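Local structure of centrosomal protein 120 (Oreochromis niloticus, 6EWH) at residues H19-A24 and Q98-F103; G57-F62 and S73-N78; A142-S147 and G173-L178; T28-L33 and R179-A184; L67-T72 and A89-R94. The protein is a centrosomal protein probably needed for building cilia, and this piece of it is its second C2 domain. The protein carries 1 engineered substitution. One frame throughout, in Å; residues are numbered along the deposited sequence. Where two conformers were deposited one is given.

In the fold
Following the chain, strand 18-21 is the first in a contact, and contact 1 closes a long loop when helix 97-105 packs against it. Contact 4 opens soon after, at strand 29-41, but closes only near the C terminus with residues 179-184, so its loop crosses that of contact 1. Contacts 2 and 5 fall within both loops and cross each other: residues 57-62 pair with 73-78, while 67-72, lying between them, packs on 89-94 of the larger sheet. Contact 3 follows contacts 1, 2 and 5 in series and lies within contact 4, sharing strand 171-180. Contacts 3 and 4 join neighbouring strands of the six-stranded sheet, and contact 5 packs the two sheets together.

Contact 1: residues H19-A24 and Q98-F103; sequences HQVGPA and QILKAF
Val21 meets three residues of the helix segment, Ile99, Leu100 and Phe103, and its two methyl groups divide the work. CB points at the helix. From it CG1 runs anti to the backbone N (chi1 180°) and reaches Phe103, lying 3.8 Å from Phe103 CB. The same methyl is 3.8 Å from Phe103 CG and a little farther from CD1, so it sits where the ring joins its stem, approaching the ring obliquely; the two side chains cross at about a right angle. CG1 also touches Ile99, at 4.0 Å from Ile99 CG2. The other branch, Val21 CG2, lies beside the backbone N and makes a looser contact, 4.4 Å from Leu100 CD1.

Ile99 answers with its CG2 methyl, which packs on backbone as well: it is 3.8 Å from Gly22 CA and equally far from Val21 O. The fit is close, since a CB on Gly22 would run into Ile99 CG2, and the backbone there would also press it against the preceding carbonyl O. Next to this apolar patch, Gln20 folds its amide back over the turn, and NE2 donates to Gly22 O at 3.0 Å from above the carbonyl plane. Gln20 NE2 also bonds Cys27 O, while OE1 takes Arg94 NH1.

Helix 97-105, just after strand 87-95, lies across strand 18-21 of the six-stranded sheet of the C2 beta sandwich; the axes of 19-21 and 98-103 run 96° apart. Ile93 of strand 87-95 touches both Val21 and Leu100, while Ala10 of strand 10-13 touches both Val21 and Phe103.

Contact 2: residues G57-F62 and S73-N78; sequences GSEFFF and SEPFHN
The ring of Phe76 has Phe60 CB over one face, a CH-pi contact with the carbon 4.1 Å from the ring centroid and offset toward the rim. Glu74 O and Asn78 O lie in the plane at its edge. Phe62 crosses it at a slant, its plane turned 28° from that of Phe76, and the rings are displaced until little of one lies over the other; their contact is Phe62 CE2 to Phe76 CE1, at 3.7 Å. Phe84 meets both rings. The imidazole of His77 works by its edge: ND1 gives a nearly straight bond to Ser58 O (2.9 Å, 172°), with the acceptor in the ring plane. Ser58 OG itself bonds Ala55 O.

Phe76 CG stands between its backbone N and carbonyl carbon (chi1 63°), which starts the ring off toward Phe60. An alanine here would probably open a gap beside Phe60 CB and cost Phe62 CE2 its contact with this ring, leaving Phe84 as its aromatic neighbour.

The backbone bonds Phe60 N to Phe76 O and Phe76 N to Phe60 O are both 2.8 Å. The Ser73 hydroxyl accepts from Phe62 N, and its own N donates to Phe62 O. Glu59 and Pro75 run side by side, with Glu59 CG 3.4 Å from Pro75 CB. With the Ser73 and His77 bonds, the single antiparallel bridge holds the loop along strand 60-66, continuing past edge strand 69-72 of one sheet of the C2 beta sandwich.

Contact 3: residues A142-S147 and G173-L178; sequences AATVES and GVAVTL. Engineered in segment 142-147: Ser147 (natural residue Gly).
Thr144 lies across Thr177, hydroxyl against hydroxyl: the two OG1 atoms are 2.6 Å apart in a short hydrogen bond that either could donate. In both residues OG1 is anti to the carbonyl carbon and CG2 anti to the backbone N (chi1 -63° for Thr144). Thr144 CG2 consequently leans on its partner as well, 3.3 Å from Thr177 OG1, and the side chains cross at a slant. A valine in place of Thr144 would keep much of the bulk but would probably leave the Thr177 hydroxyl without this partner.

Along the same face, Glu146 CG rests 4.0 Å from Ala175 CB. The other face carries Val145 and Val176, which touch through Val145 CB and Val176 CG2 in one of the two conformers of Val176. Three antiparallel hydrogen-bonded pairs, Ala143 with Leu178, Val145 with Val176 and Ser147 with Val174, give six N-H...O bonds of 2.9 to 3.0 Å; Thr144 with Thr177 is a non-hydrogen-bonded pair between them. Ser147 is an engineered residue, glycine in the natural protein; its backbone makes both bonds to Val174, and CB points to the face of Val145.

Strand 143-150 is an outermost strand of the six-stranded sheet, and strand 171-180 separates it from 29-41, which bonds to Gly173, Ala175 and Thr177. Leu131 of helix 128-133 covers Ala143, Val145, Val176 and Leu178, while Leu178 also reaches Leu100 and Leu104 of helix 97-105.

Contact 4: residues T28-L33 and R179-A184; sequences TDMFVL and RREEVA
Arg180 sets out with CG anti to its carbonyl carbon (chi1 -75°) and then runs extended from CG to NE, and this course takes it alongside Phe31 as far as Asp29. On the way Arg180 CG passes 3.6 Å from Phe31 CE2. Phe31 CE2 and CZ lie over one face of the guanidinium, the planes 29° apart, with Phe31 CZ 3.8 Å from Arg180 NH1. At the tip, NH1 forms a salt bridge with Asp29 OD2, at 3.1 Å. The oxygen lies near the guanidinium plane, but the donor stands above the carboxylate plane, and the two flat groups are turned 62° apart. Water 1 links Asp29 OD2 to Arg180 NH2, which also pairs with Asp139. Water 2 gathers NH1, Met30 O and Glu182 OE1.

Arg179 keeps to Val32. Its CG sits between the backbone N and the carbonyl carbon, and its chain lies beside Val32, whose CG2 covers one guanidinium face, 3.9 Å from Arg179 NH2. NH1 turns back to Val183 O, with weak bonds to Arg180 O and Glu181 O, so it clasps the type I turn from Arg180 to Val183.

Val32 and Arg179 form an antiparallel hydrogen-bonded pair, and Glu181 N donates to Met30 O at 2.9 Å. Glu181 CB packs 3.7 Å from Met30 CB, while its carboxylate forms a salt bridge with Arg92. Strand 29-41 lies between 171-180 and 87-95, with Phe31 resting on Leu100 of helix 97-105.

Contact 5: residues L67-T72 and A89-R94; sequences LGNDIT and ASVRIR
Face-to-face packing of two beta sheets brings residues 67-72 against strand 87-95, and the meeting atoms are mostly methyl groups. Ile71 carries one end: in one of its two conformers, CD1 lies 3.7 Å from Ala89 CB, and CG2 is close to the same carbon, so both branches bear on one methyl.

In the C2 beta sandwich this is where the edge strand 69-72 of the four-stranded sheet, with the turn before it, faces an inner strand of the larger one. At the turn end, Leu67 CD1 meets Ile93 CD1 at 3.7 Å, the two side chains crossing at about a right angle. That same leucine methyl, Leu67 CD1, is looser against Val91 CG2, at 4.3 Å. Asn69 comes between the two apolar contacts: its ND2 rests 3.8 Å from Val91 CG1 in plain packing, while its hydrogen bond goes to Leu66 O.

Ile93 also touches Val21 and Leu100, and Phe103 of helix 97-105 touches Leu67. Tyr64 of strand 60-66 touches both Ile71 and Ala89.

Contact 1: residues H19-A24 and Q98-F103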
# COMPACT_ATOMS: atom_id res chain seq x y z
N HIS A 19 11.42 12.54 -5.31
CA HIS A 19 10.58 13.52 -4.63
C HIS A 19 11.41 14.22 -3.56
O HIS A 19 12.02 13.55 -2.72
CB HIS A 19 9.38 12.83 -3.99
CG HIS A 19 8.53 12.07 -4.96
ND1 HIS A 19 8.92 10.87 -5.51
CD2 HIS A 19 7.31 12.35 -5.49
CE1 HIS A 19 7.98 10.44 -6.34
NE2 HIS A 19 6.99 11.32 -6.34
N GLN A 20 11.43 15.55 -3.58
CA GLN A 20 12.12 16.33 -2.55
C GLN A 20 11.17 16.60 -1.40
O GLN A 20 10.06 17.10 -1.60
CB GLN A 20 12.63 17.65 -3.12
CG GLN A 20 13.28 18.58 -2.08
CD GLN A 20 14.65 18.10 -1.63
OE1 GLN A 20 15.48 17.68 -2.44
NE2 GLN A 20 14.90 18.16 -0.33
N VAL A 21 11.61 16.28 -0.18
CA VAL A 21 10.86 16.56 1.04
C VAL A 21 11.75 17.40 1.96
O VAL A 21 12.80 16.93 2.42
CB VAL A 21 10.39 15.28 1.75
CG1 VAL A 21 9.62 15.64 3.03
CG2 VAL A 21 9.53 14.45 0.82
N GLY A 22 11.33 18.63 2.22
CA GLY A 22 12.13 19.55 3.00
C GLY A 22 12.97 20.43 2.10
O GLY A 22 13.10 20.19 0.90
N PRO A 23 13.56 21.48 2.67
CA PRO A 23 14.37 22.40 1.86
C PRO A 23 15.54 21.67 1.22
O PRO A 23 16.26 20.91 1.88
CB PRO A 23 14.84 23.46 2.87
CG PRO A 23 14.71 22.80 4.21
CD PRO A 23 13.55 21.84 4.10
N ALA A 24 15.71 21.89 -0.09
CA ALA A 24 16.66 21.11 -0.88
C ALA A 24 18.11 21.31 -0.46
O ALA A 24 18.95 20.45 -0.73
CB ALA A 24 16.48 21.41 -2.37
N GLN A 98 15.19 13.35 9.78
CA GLN A 98 14.20 13.95 10.67
C GLN A 98 13.02 14.50 9.89
O GLN A 98 11.87 14.34 10.31
CB GLN A 98 14.84 15.08 11.47
CG GLN A 98 15.77 14.60 12.55
CD GLN A 98 16.51 15.73 13.21
OE1 GLN A 98 17.20 16.51 12.54
NE2 GLN A 98 16.37 15.84 14.53
N ILE A 99 13.28 15.18 8.77
CA ILE A 99 12.20 15.81 8.03
C ILE A 99 11.30 14.77 7.39
O ILE A 99 10.07 14.89 7.41
CB ILE A 99 12.76 16.83 7.03
CG1 ILE A 99 13.31 18.05 7.78
CG2 ILE A 99 11.68 17.30 6.08
CD1 ILE A 99 12.26 18.77 8.58
N LEU A 100 11.90 13.71 6.83
CA LEU A 100 11.09 12.68 6.20
C LEU A 100 10.28 11.90 7.23
O LEU A 100 9.10 11.60 6.99
CB LEU A 100 12.01 11.75 5.40
CG LEU A 100 11.31 10.63 4.62
CD1 LEU A 100 10.17 11.20 3.78
CD2 LEU A 100 12.32 9.90 3.73
N LYS A 101 10.89 11.58 8.37
CA LYS A 101 10.15 10.89 9.43
C LYS A 101 8.97 11.73 9.89
O LYS A 101 7.86 11.22 10.05
CB LYS A 101 11.11 10.57 10.57
CG LYS A 101 10.58 9.65 11.66
CD LYS A 101 11.63 9.45 12.76
CE LYS A 101 11.23 8.40 13.79
NZ LYS A 101 10.04 8.78 14.61
N ALA A 102 9.19 13.04 10.09
CA ALA A 102 8.09 13.93 10.45
C ALA A 102 7.03 13.97 9.36
O ALA A 102 5.83 13.87 9.64
CB ALA A 102 8.63 15.32 10.74
N PHE A 103 7.46 14.10 8.10
CA PHE A 103 6.52 14.11 6.98
C PHE A 103 5.65 12.86 6.99
O PHE A 103 4.42 12.96 6.92
CB PHE A 103 7.30 14.22 5.66
CG PHE A 103 6.46 13.99 4.43
CD1 PHE A 103 5.66 15.00 3.92
CD2 PHE A 103 6.50 12.77 3.76
CE1 PHE A 103 4.91 14.80 2.77
CE2 PHE A 103 5.74 12.57 2.61
CZ PHE A 103 4.95 13.58 2.12

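Contact 2: residues G57-F62 and S73-N78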
# COMPACT_ATOMS: atom_id res chain seq x y z
N GLY A 57 -14.19 -11.22 -17.89
CA GLY A 57 -14.08 -9.81 -17.58
C GLY A 57 -13.67 -9.59 -16.14
O GLY A 57 -13.24 -8.51 -15.76
N SER A 58 -13.83 -10.64 -15.33
CA SER A 58 -13.27 -10.67 -13.99
C SER A 58 -11.75 -10.67 -14.08
O SER A 58 -11.10 -11.72 -14.18
CB SER A 58 -13.78 -11.87 -13.20
OG SER A 58 -13.22 -13.07 -13.70
N GLU A 59 -11.18 -9.47 -14.07
CA GLU A 59 -9.74 -9.26 -14.01
C GLU A 59 -9.52 -8.26 -12.88
O GLU A 59 -10.06 -7.16 -12.91
CB GLU A 59 -9.24 -8.70 -15.34
CG GLU A 59 -7.81 -8.26 -15.36
CD GLU A 59 -7.27 -8.14 -16.77
OE1 GLU A 59 -7.12 -9.18 -17.44
OE2 GLU A 59 -7.00 -7.00 -17.22
N PHE A 60 -8.75 -8.66 -11.87
CA PHE A 60 -8.67 -7.92 -10.62
C PHE A 60 -7.25 -7.42 -10.42
O PHE A 60 -6.29 -8.02 -10.90
CB PHE A 60 -9.10 -8.80 -9.43
CG PHE A 60 -10.45 -9.45 -9.63
CD1 PHE A 60 -11.61 -8.80 -9.23
CD2 PHE A 60 -10.55 -10.70 -10.22
CE1 PHE A 60 -12.86 -9.39 -9.42
CE2 PHE A 60 -11.80 -11.29 -10.41
CZ PHE A 60 -12.95 -10.63 -10.00
N PHE A 61 -7.11 -6.29 -9.73
CA PHE A 61 -5.80 -5.72 -9.48
C PHE A 61 -5.92 -4.80 -8.28
O PHE A 61 -7.02 -4.44 -7.85
CB PHE A 61 -5.28 -4.94 -10.70
CG PHE A 61 -6.15 -3.78 -11.10
CD1 PHE A 61 -7.24 -3.98 -11.94
CD2 PHE A 61 -5.89 -2.50 -10.63
CE1 PHE A 61 -8.06 -2.92 -12.30
CE2 PHE A 61 -6.71 -1.43 -10.98
CZ PHE A 61 -7.80 -1.64 -11.82
N PHE A 62 -4.77 -4.43 -7.73
CA PHE A 62 -4.74 -3.48 -6.62
C PHE A 62 -4.33 -2.10 -7.10
O PHE A 62 -3.49 -1.95 -8.00
CB PHE A 62 -3.81 -3.96 -5.50
CG PHE A 62 -4.22 -5.29 -4.95
CD1 PHE A 62 -5.27 -5.38 -4.05
CD2 PHE A 62 -3.58 -6.45 -5.37
CE1 PHE A 62 -5.68 -6.62 -3.57
CE2 PHE A 62 -3.98 -7.68 -4.89
CZ PHE A 62 -5.03 -7.77 -3.98
N SER A 73 -1.35 -2.77 -9.69
CA SER A 73 -0.62 -4.03 -9.69
C SER A 73 -1.00 -4.90 -10.89
O SER A 73 -1.91 -4.59 -11.66
CB SER A 73 -0.87 -4.78 -8.38
OG SER A 73 -2.17 -5.36 -8.37
N GLU A 74 -0.28 -6.01 -11.02
CA GLU A 74 -0.47 -6.92 -12.15
C GLU A 74 -1.83 -7.60 -12.06
O GLU A 74 -2.16 -8.20 -11.04
CB GLU A 74 0.63 -7.97 -12.12
CG GLU A 74 0.51 -9.04 -13.19
CD GLU A 74 1.28 -8.69 -14.44
OE1 GLU A 74 1.56 -7.49 -14.67
OE2 GLU A 74 1.63 -9.62 -15.20
N PRO A 75 -2.64 -7.54 -13.11
CA PRO A 75 -3.98 -8.13 -13.03
C PRO A 75 -3.95 -9.63 -12.80
O PRO A 75 -3.03 -10.33 -13.24
CB PRO A 75 -4.59 -7.79 -14.39
CG PRO A 75 -3.85 -6.56 -14.83
CD PRO A 75 -2.45 -6.74 -14.33
N PHE A 76 -4.95 -10.12 -12.07
CA PHE A 76 -5.12 -11.55 -11.83
C PHE A 76 -6.59 -11.94 -11.95
O PHE A 76 -7.49 -11.11 -11.77
CB PHE A 76 -4.51 -11.99 -10.48
CG PHE A 76 -5.16 -11.36 -9.27
CD1 PHE A 76 -4.84 -10.07 -8.89
CD2 PHE A 76 -6.07 -12.07 -8.51
CE1 PHE A 76 -5.43 -9.50 -7.77
CE2 PHE A 76 -6.66 -11.50 -7.38
CZ PHE A 76 -6.34 -10.22 -7.02
N HIS A 77 -6.83 -13.22 -12.24
CA HIS A 77 -8.19 -13.70 -12.47
C HIS A 77 -8.75 -14.52 -11.32
O HIS A 77 -9.96 -14.47 -11.08
CB HIS A 77 -8.23 -14.54 -13.76
CG HIS A 77 -9.52 -15.26 -13.98
ND1 HIS A 77 -10.73 -14.61 -14.09
CD2 HIS A 77 -9.79 -16.58 -14.13
CE1 HIS A 77 -11.69 -15.50 -14.28
NE2 HIS A 77 -11.15 -16.70 -14.31
N ASN A 78 -7.90 -15.24 -10.59
CA ASN A 78 -8.36 -16.21 -9.60
C ASN A 78 -8.62 -15.50 -8.28
O ASN A 78 -7.78 -15.43 -7.39
CB ASN A 78 -7.32 -17.31 -9.44
CG ASN A 78 -7.88 -18.55 -8.77
OD1 ASN A 78 -8.84 -18.47 -8.01
ND2 ASN A 78 -7.27 -19.70 -9.05

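Contact 3: residues A142-S147 and G173-L178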
# COMPACT_ATOMS: atom_id res chain seq x y z
N ALA A 142 16.72 -0.78 7.38
CA ALA A 142 15.40 -0.45 6.89
C ALA A 142 14.38 -0.62 8.01
O ALA A 142 14.57 -1.40 8.95
CB ALA A 142 15.03 -1.37 5.73
N ALA A 143 13.29 0.14 7.92
CA ALA A 143 12.16 0.01 8.83
C ALA A 143 10.96 -0.50 8.04
O ALA A 143 10.68 0.01 6.95
CB ALA A 143 11.80 1.37 9.44
N THR A 144 10.25 -1.50 8.58
CA THR A 144 9.16 -2.13 7.86
C THR A 144 7.98 -2.39 8.78
O THR A 144 8.15 -2.86 9.91
CB THR A 144 9.59 -3.48 7.25
OG1 THR A 144 10.64 -3.26 6.30
CG2 THR A 144 8.42 -4.17 6.55
N VAL A 145 6.78 -2.09 8.28
CA VAL A 145 5.54 -2.53 8.90
C VAL A 145 4.94 -3.57 7.96
O VAL A 145 4.68 -3.27 6.79
CB VAL A 145 4.55 -1.37 9.10
CG1 VAL A 145 3.24 -1.90 9.66
CG2 VAL A 145 5.14 -0.36 10.06
N GLU A 146 4.73 -4.77 8.47
CA GLU A 146 4.19 -5.86 7.67
C GLU A 146 3.01 -6.42 8.44
O GLU A 146 3.12 -6.70 9.63
CB GLU A 146 5.25 -6.94 7.50
CG GLU A 146 4.91 -8.00 6.47
CD GLU A 146 6.12 -8.83 6.10
OE1 GLU A 146 7.07 -8.91 6.91
OE2 GLU A 146 6.12 -9.40 4.98
N SER A 147 1.86 -6.54 7.77
CA SER A 147 0.70 -7.05 8.47
C SER A 147 -0.30 -7.61 7.47
O SER A 147 -0.18 -7.42 6.26
CB SER A 147 0.05 -5.97 9.35
OG SER A 147 -0.86 -6.54 10.26
N GLY A 173 -2.05 -9.15 2.57
CA GLY A 173 -0.75 -8.99 3.20
C GLY A 173 0.02 -7.85 2.56
O GLY A 173 0.23 -7.85 1.34
N VAL A 174 0.39 -6.84 3.35
CA VAL A 174 1.12 -5.67 2.85
C VAL A 174 2.34 -5.42 3.71
O VAL A 174 2.28 -5.52 4.94
CB VAL A 174 0.22 -4.42 2.86
CG1 VAL A 174 0.95 -3.22 2.26
CG2 VAL A 174 -1.08 -4.67 2.12
N ALA A 175 3.45 -5.05 3.07
CA ALA A 175 4.62 -4.56 3.78
C ALA A 175 4.94 -3.17 3.25
O ALA A 175 5.06 -2.98 2.04
CB ALA A 175 5.82 -5.48 3.56
N VAL A 176 5.09 -2.21 4.15
CA VAL A 176 5.56 -0.87 3.80
C VAL A 176 6.92 -0.68 4.45
O VAL A 176 7.10 -0.98 5.63
CB VAL A 176 4.57 0.23 4.23
CG1 VAL A 176 3.26 0.09 3.46
CG2 VAL A 176 4.32 0.20 5.74
N THR A 177 7.88 -0.18 3.67
CA THR A 177 9.26 -0.08 4.15
C THR A 177 9.84 1.29 3.82
O THR A 177 9.58 1.85 2.76
CB THR A 177 10.12 -1.19 3.48
OG1 THR A 177 9.70 -2.46 3.97
CG2 THR A 177 11.61 -1.01 3.78
N LEU A 178 10.62 1.83 4.75
CA LEU A 178 11.41 3.03 4.51
C LEU A 178 12.87 2.70 4.78
O LEU A 178 13.19 2.07 5.79
CB LEU A 178 10.95 4.15 5.44
CG LEU A 178 11.73 5.47 5.34
CD1 LEU A 178 11.50 6.14 3.98
CD2 LEU A 178 11.37 6.41 6.46

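Contact 4: residues T28-L33 and R179-A184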
# COMPACT_ATOMS: atom_id res chain seq x y z
N THR A 28 19.29 16.43 1.85
CA THR A 28 20.01 16.01 0.65
C THR A 28 20.28 14.51 0.57
O THR A 28 21.00 14.08 -0.34
CB THR A 28 21.34 16.76 0.56
OG1 THR A 28 22.20 16.28 1.61
CG2 THR A 28 21.12 18.25 0.75
N ASP A 29 19.76 13.71 1.49
CA ASP A 29 20.01 12.28 1.47
C ASP A 29 18.91 11.55 0.71
O ASP A 29 17.76 11.99 0.66
CB ASP A 29 20.09 11.74 2.90
CG ASP A 29 21.22 12.35 3.70
OD1 ASP A 29 22.19 12.85 3.08
OD2 ASP A 29 21.15 12.34 4.94
N MET A 30 19.27 10.42 0.11
CA MET A 30 18.31 9.64 -0.67
C MET A 30 17.70 8.52 0.16
O MET A 30 18.41 7.82 0.89
CB MET A 30 19.00 9.04 -1.89
CG MET A 30 19.47 10.09 -2.89
SD MET A 30 18.20 11.27 -3.39
CE MET A 30 16.89 10.18 -3.93
N PHE A 31 16.38 8.36 0.03
CA PHE A 31 15.61 7.33 0.70
C PHE A 31 14.71 6.63 -0.30
O PHE A 31 14.38 7.18 -1.36
CB PHE A 31 14.71 7.96 1.79
CG PHE A 31 15.48 8.65 2.88
CD1 PHE A 31 15.90 9.97 2.73
CD2 PHE A 31 15.82 7.98 4.05
CE1 PHE A 31 16.62 10.61 3.74
CE2 PHE A 31 16.54 8.62 5.05
CZ PHE A 31 16.93 9.93 4.89
N VAL A 32 14.28 5.42 0.05
CA VAL A 32 13.33 4.66 -0.75
C VAL A 32 12.14 4.30 0.15
O VAL A 32 12.33 3.75 1.24
CB VAL A 32 13.95 3.39 -1.36
CG1 VAL A 32 12.92 2.64 -2.20
CG2 VAL A 32 15.16 3.77 -2.20
N LEU A 33 10.94 4.63 -0.31
CA LEU A 33 9.70 4.25 0.36
C LEU A 33 8.98 3.25 -0.54
O LEU A 33 8.74 3.54 -1.72
CB LEU A 33 8.84 5.50 0.55
CG LEU A 33 7.46 5.25 1.14
CD1 LEU A 33 7.55 4.70 2.58
CD2 LEU A 33 6.67 6.56 1.14
N ARG A 179 13.76 3.12 3.88
CA ARG A 179 15.18 2.90 4.11
C ARG A 179 15.98 3.99 3.43
O ARG A 179 15.54 4.59 2.45
CB ARG A 179 15.63 1.52 3.59
CG ARG A 179 15.45 1.35 2.09
CD ARG A 179 15.76 -0.06 1.66
NE ARG A 179 15.58 -0.22 0.22
CZ ARG A 179 16.46 0.17 -0.70
NH1 ARG A 179 17.60 0.74 -0.34
NH2 ARG A 179 16.20 -0.01 -1.99
N ARG A 180 17.18 4.24 3.96
CA ARG A 180 18.15 5.00 3.19
C ARG A 180 18.48 4.23 1.93
O ARG A 180 18.52 3.00 1.93
CB ARG A 180 19.43 5.22 4.00
CG ARG A 180 19.30 6.26 5.09
CD ARG A 180 20.68 6.54 5.69
NE ARG A 180 20.69 7.55 6.75
CZ ARG A 180 20.69 8.87 6.54
NH1 ARG A 180 20.64 9.35 5.30
NH2 ARG A 180 20.73 9.71 7.57
N GLU A 181 18.69 4.96 0.84
CA GLU A 181 18.89 4.30 -0.44
C GLU A 181 20.12 3.40 -0.42
O GLU A 181 20.12 2.33 -1.05
CB GLU A 181 19.00 5.34 -1.55
CG GLU A 181 19.08 4.73 -2.93
CD GLU A 181 18.72 5.72 -3.99
OE1 GLU A 181 19.52 6.65 -4.22
OE2 GLU A 181 17.63 5.57 -4.58
N GLU A 182 21.15 3.79 0.33
CA GLU A 182 22.37 3.00 0.42
C GLU A 182 22.29 1.87 1.45
O GLU A 182 23.26 1.11 1.58
CB GLU A 182 23.57 3.92 0.71
CG GLU A 182 23.63 4.47 2.12
CD GLU A 182 22.84 5.76 2.30
OE1 GLU A 182 21.98 6.07 1.45
OE2 GLU A 182 23.10 6.47 3.30
N VAL A 183 21.18 1.74 2.18
CA VAL A 183 21.00 0.67 3.15
C VAL A 183 20.14 -0.40 2.49
O VAL A 183 18.97 -0.17 2.20
CB VAL A 183 20.37 1.19 4.45
CG1 VAL A 183 20.01 0.03 5.37
CG2 VAL A 183 21.32 2.14 5.14
N ALA A 184 20.74 -1.56 2.26
CA ALA A 184 20.07 -2.64 1.56
C ALA A 184 18.90 -3.17 2.38
O ALA A 184 18.94 -3.22 3.61
CB ALA A 184 21.04 -3.79 1.29
O HOH W 1 19.61 12.49 6.86
O HOH W 2 20.55 8.23 2.67

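Contact 5: residues L67-T72 and A89-R94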
# COMPACT_ATOMS: atom_id res chain seq x y z
N LEU A 67 2.36 8.85 -2.41
CA LEU A 67 2.85 10.22 -2.54
C LEU A 67 2.41 10.86 -3.86
O LEU A 67 3.21 11.47 -4.59
CB LEU A 67 4.36 10.32 -2.33
CG LEU A 67 4.89 9.84 -0.98
CD1 LEU A 67 6.37 10.15 -0.85
CD2 LEU A 67 4.11 10.44 0.17
N GLY A 68 1.14 10.70 -4.19
CA GLY A 68 0.61 11.29 -5.41
C GLY A 68 0.87 10.53 -6.68
O GLY A 68 0.52 11.01 -7.77
N ASN A 69 1.46 9.34 -6.60
CA ASN A 69 1.69 8.51 -7.77
C ASN A 69 0.64 7.40 -7.83
O ASN A 69 0.50 6.64 -6.87
CB ASN A 69 3.07 7.86 -7.69
CG ASN A 69 4.18 8.88 -7.76
OD1 ASN A 69 4.54 9.34 -8.84
ND2 ASN A 69 4.71 9.26 -6.60
N ASP A 70 -0.07 7.31 -8.95
CA ASP A 70 -1.08 6.26 -9.11
C ASP A 70 -0.38 4.96 -9.46
O ASP A 70 0.39 4.89 -10.43
CB ASP A 70 -2.07 6.62 -10.22
CG ASP A 70 -3.02 7.74 -9.82
OD1 ASP A 70 -3.35 7.86 -8.62
OD2 ASP A 70 -3.42 8.52 -10.71
N ILE A 71 -0.62 3.92 -8.65
CA ILE A 71 0.03 2.63 -8.81
C ILE A 71 -1.03 1.56 -8.97
O ILE A 71 -1.98 1.49 -8.19
CB ILE A 71 0.98 2.35 -7.63
CG1 ILE A 71 2.13 3.37 -7.66
CG2 ILE A 71 1.47 0.91 -7.65
CD1 ILE A 71 2.94 3.45 -6.40
N THR A 72 -0.87 0.72 -10.00
CA THR A 72 -1.71 -0.44 -10.18
C THR A 72 -0.84 -1.68 -10.24
O THR A 72 0.27 -1.66 -10.79
CB THR A 72 -2.56 -0.38 -11.46
OG1 THR A 72 -1.70 -0.33 -12.61
CG2 THR A 72 -3.48 0.85 -11.46
N ALA A 89 6.10 -1.60 -5.27
CA ALA A 89 6.27 -0.32 -5.93
C ALA A 89 7.04 0.57 -4.98
O ALA A 89 6.79 0.56 -3.77
CB ALA A 89 4.92 0.35 -6.26
N SER A 90 8.00 1.33 -5.51
CA SER A 90 8.90 2.14 -4.69
C SER A 90 9.02 3.54 -5.29
O SER A 90 9.03 3.68 -6.51
CB SER A 90 10.31 1.54 -4.67
OG SER A 90 10.32 0.19 -4.25
N VAL A 91 9.18 4.54 -4.43
CA VAL A 91 9.51 5.90 -4.85
C VAL A 91 10.80 6.32 -4.16
O VAL A 91 11.10 5.91 -3.04
CB VAL A 91 8.37 6.90 -4.55
CG1 VAL A 91 7.16 6.59 -5.43
CG2 VAL A 91 8.00 6.89 -3.06
N ARG A 92 11.56 7.18 -4.84
CA ARG A 92 12.77 7.73 -4.28
C ARG A 92 12.48 9.10 -3.68
O ARG A 92 11.76 9.91 -4.28
CB ARG A 92 13.86 7.86 -5.35
CG ARG A 92 14.33 6.53 -5.89
CD ARG A 92 15.33 6.75 -7.04
NE ARG A 92 16.64 7.13 -6.53
CZ ARG A 92 17.48 7.97 -7.14
NH1 ARG A 92 17.12 8.54 -8.29
NH2 ARG A 92 18.66 8.24 -6.60
N ILE A 93 13.06 9.36 -2.51
CA ILE A 93 12.82 10.60 -1.78
C ILE A 93 14.17 11.20 -1.41
O ILE A 93 15.04 10.50 -0.87
CB ILE A 93 11.96 10.36 -0.53
CG1 ILE A 93 10.59 9.81 -0.90
CG2 ILE A 93 11.79 11.65 0.27
CD1 ILE A 93 9.82 9.23 0.26
N ARG A 94 14.35 12.48 -1.71
CA ARG A 94 15.52 13.22 -1.27
C ARG A 94 15.08 14.09 -0.09
O ARG A 94 14.18 14.91 -0.23
CB ARG A 94 16.08 14.06 -2.42
CG ARG A 94 17.43 14.73 -2.14
CD ARG A 94 17.94 15.40 -3.41
NE ARG A 94 19.24 16.04 -3.24
CZ ARG A 94 19.41 17.27 -2.77
NH1 ARG A 94 18.37 18.01 -2.41
NH2 ARG A 94 20.64 17.77 -2.66